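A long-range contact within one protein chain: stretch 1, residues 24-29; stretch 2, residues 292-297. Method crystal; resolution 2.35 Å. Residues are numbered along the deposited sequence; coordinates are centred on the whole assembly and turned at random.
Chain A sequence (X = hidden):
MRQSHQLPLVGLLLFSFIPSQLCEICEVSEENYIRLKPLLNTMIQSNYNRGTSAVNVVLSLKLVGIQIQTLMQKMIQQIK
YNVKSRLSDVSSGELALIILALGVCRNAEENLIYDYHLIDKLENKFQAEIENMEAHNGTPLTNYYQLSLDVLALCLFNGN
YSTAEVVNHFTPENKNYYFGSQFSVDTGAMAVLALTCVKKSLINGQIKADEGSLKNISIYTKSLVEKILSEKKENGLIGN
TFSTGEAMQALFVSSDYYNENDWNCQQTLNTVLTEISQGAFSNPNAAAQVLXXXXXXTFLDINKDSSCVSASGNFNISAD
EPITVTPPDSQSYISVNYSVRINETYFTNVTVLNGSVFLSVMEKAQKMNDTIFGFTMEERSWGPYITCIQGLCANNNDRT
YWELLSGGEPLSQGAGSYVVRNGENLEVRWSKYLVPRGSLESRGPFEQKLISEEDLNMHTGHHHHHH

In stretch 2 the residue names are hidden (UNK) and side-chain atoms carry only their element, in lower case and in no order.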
ATOM      1  N   GLU A  24      20.894  -5.327   3.733  1.00 39.46           N
ATOM      2  CA  GLU A  24      21.456  -5.290   2.389  1.00 44.68           C
ATOM      3  C   GLU A  24      20.632  -4.397   1.468  1.00 45.70           C
ATOM      4  O   GLU A  24      19.404  -4.371   1.549  1.00 47.88           O
ATOM      5  CB  GLU A  24      21.534  -6.701   1.805  1.00 39.59           C
ATOM      6  CG  GLU A  24      22.141  -6.764   0.410  1.00 55.60           C
ATOM      7  CD  GLU A  24      22.097  -8.155  -0.188  1.00 71.06           C
ATOM      8  OE1 GLU A  24      21.646  -9.089   0.509  1.00 71.10           O
ATOM      9  OE2 GLU A  24      22.511  -8.312  -1.358  1.00 76.50           O
ATOM     10  N   ILE A  25      21.313  -3.658   0.598  1.00 47.96           N
ATOM     11  CA  ILE A  25      20.633  -2.875  -0.427  1.00 47.04           C
ATOM     12  C   ILE A  25      21.095  -3.303  -1.815  1.00 54.40           C
ATOM     13  O   ILE A  25      22.278  -3.211  -2.143  1.00 51.54           O
ATOM     14  CB  ILE A  25      20.873  -1.359  -0.253  1.00 51.48           C
ATOM     15  CG1 ILE A  25      20.483  -0.916   1.159  1.00 54.98           C
ATOM     16  CG2 ILE A  25      20.091  -0.571  -1.301  1.00 37.72           C
ATOM     17  CD1 ILE A  25      20.676   0.563   1.414  1.00 46.89           C
ATOM     18  N   CYS A  26      20.158  -3.790  -2.622  1.00 49.11           N
ATOM     19  CA  CYS A  26      20.442  -4.083  -4.020  1.00 46.30           C
ATOM     20  C   CYS A  26      19.497  -3.282  -4.907  1.00 46.66           C
ATOM     21  O   CYS A  26      18.490  -2.750  -4.437  1.00 47.77           O
ATOM     22  CB  CYS A  26      20.334  -5.583  -4.314  1.00 43.29           C
ATOM     23  SG  CYS A  26      18.656  -6.243  -4.351  1.00 55.11           S
ATOM     24  N   GLU A  27      19.832  -3.185  -6.187  1.00 44.00           N
ATOM     25  CA  GLU A  27      19.037  -2.394  -7.114  1.00 47.44           C
ATOM     26  C   GLU A  27      19.304  -2.806  -8.551  1.00 45.67           C
ATOM     27  O   GLU A  27      20.286  -3.487  -8.843  1.00 53.01           O
ATOM     28  CB  GLU A  27      19.329  -0.900  -6.932  1.00 52.55           C
ATOM     29  CG  GLU A  27      20.778  -0.511  -7.186  1.00 60.20           C
ATOM     30  CD  GLU A  27      21.104   0.881  -6.679  1.00 68.78           C
ATOM     31  OE1 GLU A  27      20.947   1.851  -7.449  1.00 70.04           O
ATOM     32  OE2 GLU A  27      21.515   1.005  -5.505  1.00 74.70           O
ATOM     33  N   VAL A  28      18.413  -2.390  -9.444  1.00 37.97           N
ATOM     34  CA  VAL A  28      18.557  -2.674 -10.863  1.00 43.11           C
ATOM     35  C   VAL A  28      19.772  -1.950 -11.431  1.00 53.23           C
ATOM     36  O   VAL A  28      19.918  -0.739 -11.262  1.00 56.07           O
ATOM     37  CB  VAL A  28      17.296  -2.240 -11.638  1.00 45.42           C
ATOM     38  CG1 VAL A  28      17.497  -2.419 -13.127  1.00 44.04           C
ATOM     39  CG2 VAL A  28      16.082  -3.027 -11.160  1.00 52.03           C
ATOM     40  N   SER A  29      20.650  -2.698 -12.093  1.00 58.06           N
ATOM     41  CA  SER A  29      21.804  -2.104 -12.759  1.00 69.44           C
ATOM     42  C   SER A  29      21.347  -1.177 -13.882  1.00 73.95           C
ATOM     43  O   SER A  29      20.238  -1.316 -14.400  1.00 70.43           O
ATOM     44  CB  SER A  29      22.731  -3.191 -13.306  1.00 69.79           C
ATOM     45  OG  SER A  29      22.032  -4.072 -14.169  1.00 80.34           O
ATOM     46  N   UNK A 292      10.438   2.327  -6.103  1.00 34.60           N
ATOM     47  CA  UNK A 292      11.567   2.904  -5.353  1.00 37.25           C
ATOM     48  C   UNK A 292      12.630   1.887  -4.933  1.00 43.34           C
ATOM     49  O   UNK A 292      13.823   2.134  -5.129  1.00 38.83           O
ATOM     50  c   UNK A 292      10.892   3.498  -4.115  1.00 34.59           C
ATOM     51  c   UNK A 292       9.143   2.725  -5.517  1.00 30.85           C
ATOM     52  c   UNK A 292       9.518   3.832  -4.573  1.00 36.76           C
ATOM     53  N   UNK A 293      12.197   0.760  -4.377  1.00 35.88           N
ATOM     54  CA  UNK A 293      13.118  -0.270  -3.911  1.00 40.77           C
ATOM     55  C   UNK A 293      13.976  -0.823  -5.043  1.00 34.06           C
ATOM     56  O   UNK A 293      15.158  -1.098  -4.854  1.00 38.62           O
ATOM     57  c   UNK A 293      12.357  -1.392  -3.221  1.00 38.63           C
ATOM     58  N   UNK A 294      13.384  -0.970  -6.226  1.00 36.11           N
ATOM     59  CA  UNK A 294      14.107  -1.510  -7.376  1.00 40.39           C
ATOM     60  C   UNK A 294      15.237  -0.581  -7.813  1.00 44.51           C
ATOM     61  O   UNK A 294      16.139  -0.982  -8.549  1.00 41.81           O
ATOM     62  c   UNK A 294      11.936  -2.632  -8.228  1.00 41.43           C
ATOM     63  c   UNK A 294      13.152  -1.759  -8.543  1.00 37.20           C
ATOM     64  c   UNK A 294      12.369  -3.994  -7.713  1.00 46.05           C
ATOM     65  c   UNK A 294      11.049  -2.773  -9.453  1.00 35.41           C
ATOM     66  N   UNK A 295      15.174   0.664  -7.353  1.00 41.86           N
ATOM     67  CA  UNK A 295      16.182   1.658  -7.676  1.00 40.74           C
ATOM     68  C   UNK A 295      17.024   1.951  -6.445  1.00 37.88           C
ATOM     69  O   UNK A 295      17.784   2.917  -6.416  1.00 40.99           O
ATOM     70  c   UNK A 295      15.518   2.946  -8.159  1.00 42.08           C
ATOM     71  c   UNK A 295      16.252   3.621  -9.290  1.00 68.92           C
ATOM     72  s   UNK A 295      15.750   2.935 -10.872  1.00 84.26           S
ATOM     73  c   UNK A 295      14.074   3.556 -10.962  1.00 50.39           C
ATOM     74  N   UNK A 296      16.870   1.116  -5.422  1.00 37.04           N
ATOM     75  CA  UNK A 296      17.657   1.238  -4.207  1.00 33.85           C
ATOM     76  C   UNK A 296      17.219   2.392  -3.328  1.00 43.73           C
ATOM     77  O   UNK A 296      18.009   2.934  -2.555  1.00 41.99           O
ATOM     78  N   UNK A 297      15.948   2.766  -3.442  1.00 44.20           N
ATOM     79  CA  UNK A 297      15.411   3.895  -2.695  1.00 35.03           C
ATOM     80  C   UNK A 297      14.329   3.449  -1.723  1.00 38.50           C
ATOM     81  O   UNK A 297      13.639   2.457  -1.960  1.00 41.57           O
ATOM     82  n   UNK A 297      18.710   8.091  -3.915  1.00 79.23           N
ATOM     83  c   UNK A 297      17.801   7.194  -4.684  1.00 64.61           C
ATOM     84  c   UNK A 297      15.875   5.590  -4.565  1.00 41.17           C
ATOM     85  c   UNK A 297      14.840   4.939  -3.658  1.00 38.98           C
ATOM     86  c   UNK A 297      16.781   6.524  -3.781  1.00 51.89           C
TER

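Position 292 carries three side-chain carbons, and they close a ring onto its own backbone N. No other standard residue does this. The ring does not touch stretch 1. Its backbone O accepts hydrogen bonds from N of 295 at 3.0 Å and from N of 297 at 2.8 Å. Both bonds lie within the turn. The residue is Pro292.

Position 293 has one side-chain carbon and nothing beyond it. That carbon points sideways and stays clear of stretch 1. The backbone comes nearer: O of 293 lies 3.7 Å from O of Cys26. The same O accepts a hydrogen bond from N of 296 at 2.9 Å. A single carbon means alanine, Ala293.

Position 294 has four side-chain carbons, forked at the second. There is no heteroatom. The side chain is buried and points away from stretch 1 overall, yet its CB lies 4.1 Å from CG2 of Val28. The backbone O makes the main polar contact, accepting a hydrogen bond from N of Val28 at 2.8 Å. A fork at the second carbon, rather than the first, identifies leucine over isoleucine. This is Leu294, with chi1 m and chi2 t.

Position 295 has an unbranched side chain of two carbons, a sulfur and a last carbon. Its CB points away from stretch 1. The carbon between CB and the sulfur comes nearest, 5.3 Å from OE1 of Glu27, which is not a contact. Its backbone O lies 3.5 Å from OE1 of Glu27, but both atoms are acceptors and no hydrogen bond forms. Sulfur within a straight chain is the mark of methionine. The residue is Met295.

Position 296 has no side-chain atoms. Its CA lies 4.2 Å from CG2 of Ile25 and 4.1 Å from O of Cys26. Its N lies 3.5 Å from CB of Glu27. An ideal CB here would point toward stretch 1 and sit 2.6 Å from OE2 of Glu27, a clash with that carboxylate as placed. Phi is 75°, and a positive value by itself favours glycine. The residue is Gly296.

Position 297 has four side-chain carbons in a row ending in a nitrogen. Its CB points away, and no side-chain atom touches stretch 1. A terminal nitrogen on four carbons is lysine, Lys297. Its chi angles run m, m, t, t.

The contact is small, burying 248 Å² over both sides, and joins residues far apart in sequence. One hydrogen bond crosses it, from Val28 N to Leu294 O at 2.8 Å. The N-H...O angle is 177°, so the bond is nearly straight. Val28 CG2 and Leu294 CB add an apolar contact at 4.1 Å beside it. Next to this bond, Glu27 points its CB toward the turn, and its CA comes within 4.9 Å of the CA of Gly296. With no CB on Gly296, the Glu27 carboxylate has room where it sits. Much of stretch 2 thus meets its partner through backbone atoms, while CB of Met295 and CB of Lys297 point away.

Stretch 2 (292-297) PALMGK
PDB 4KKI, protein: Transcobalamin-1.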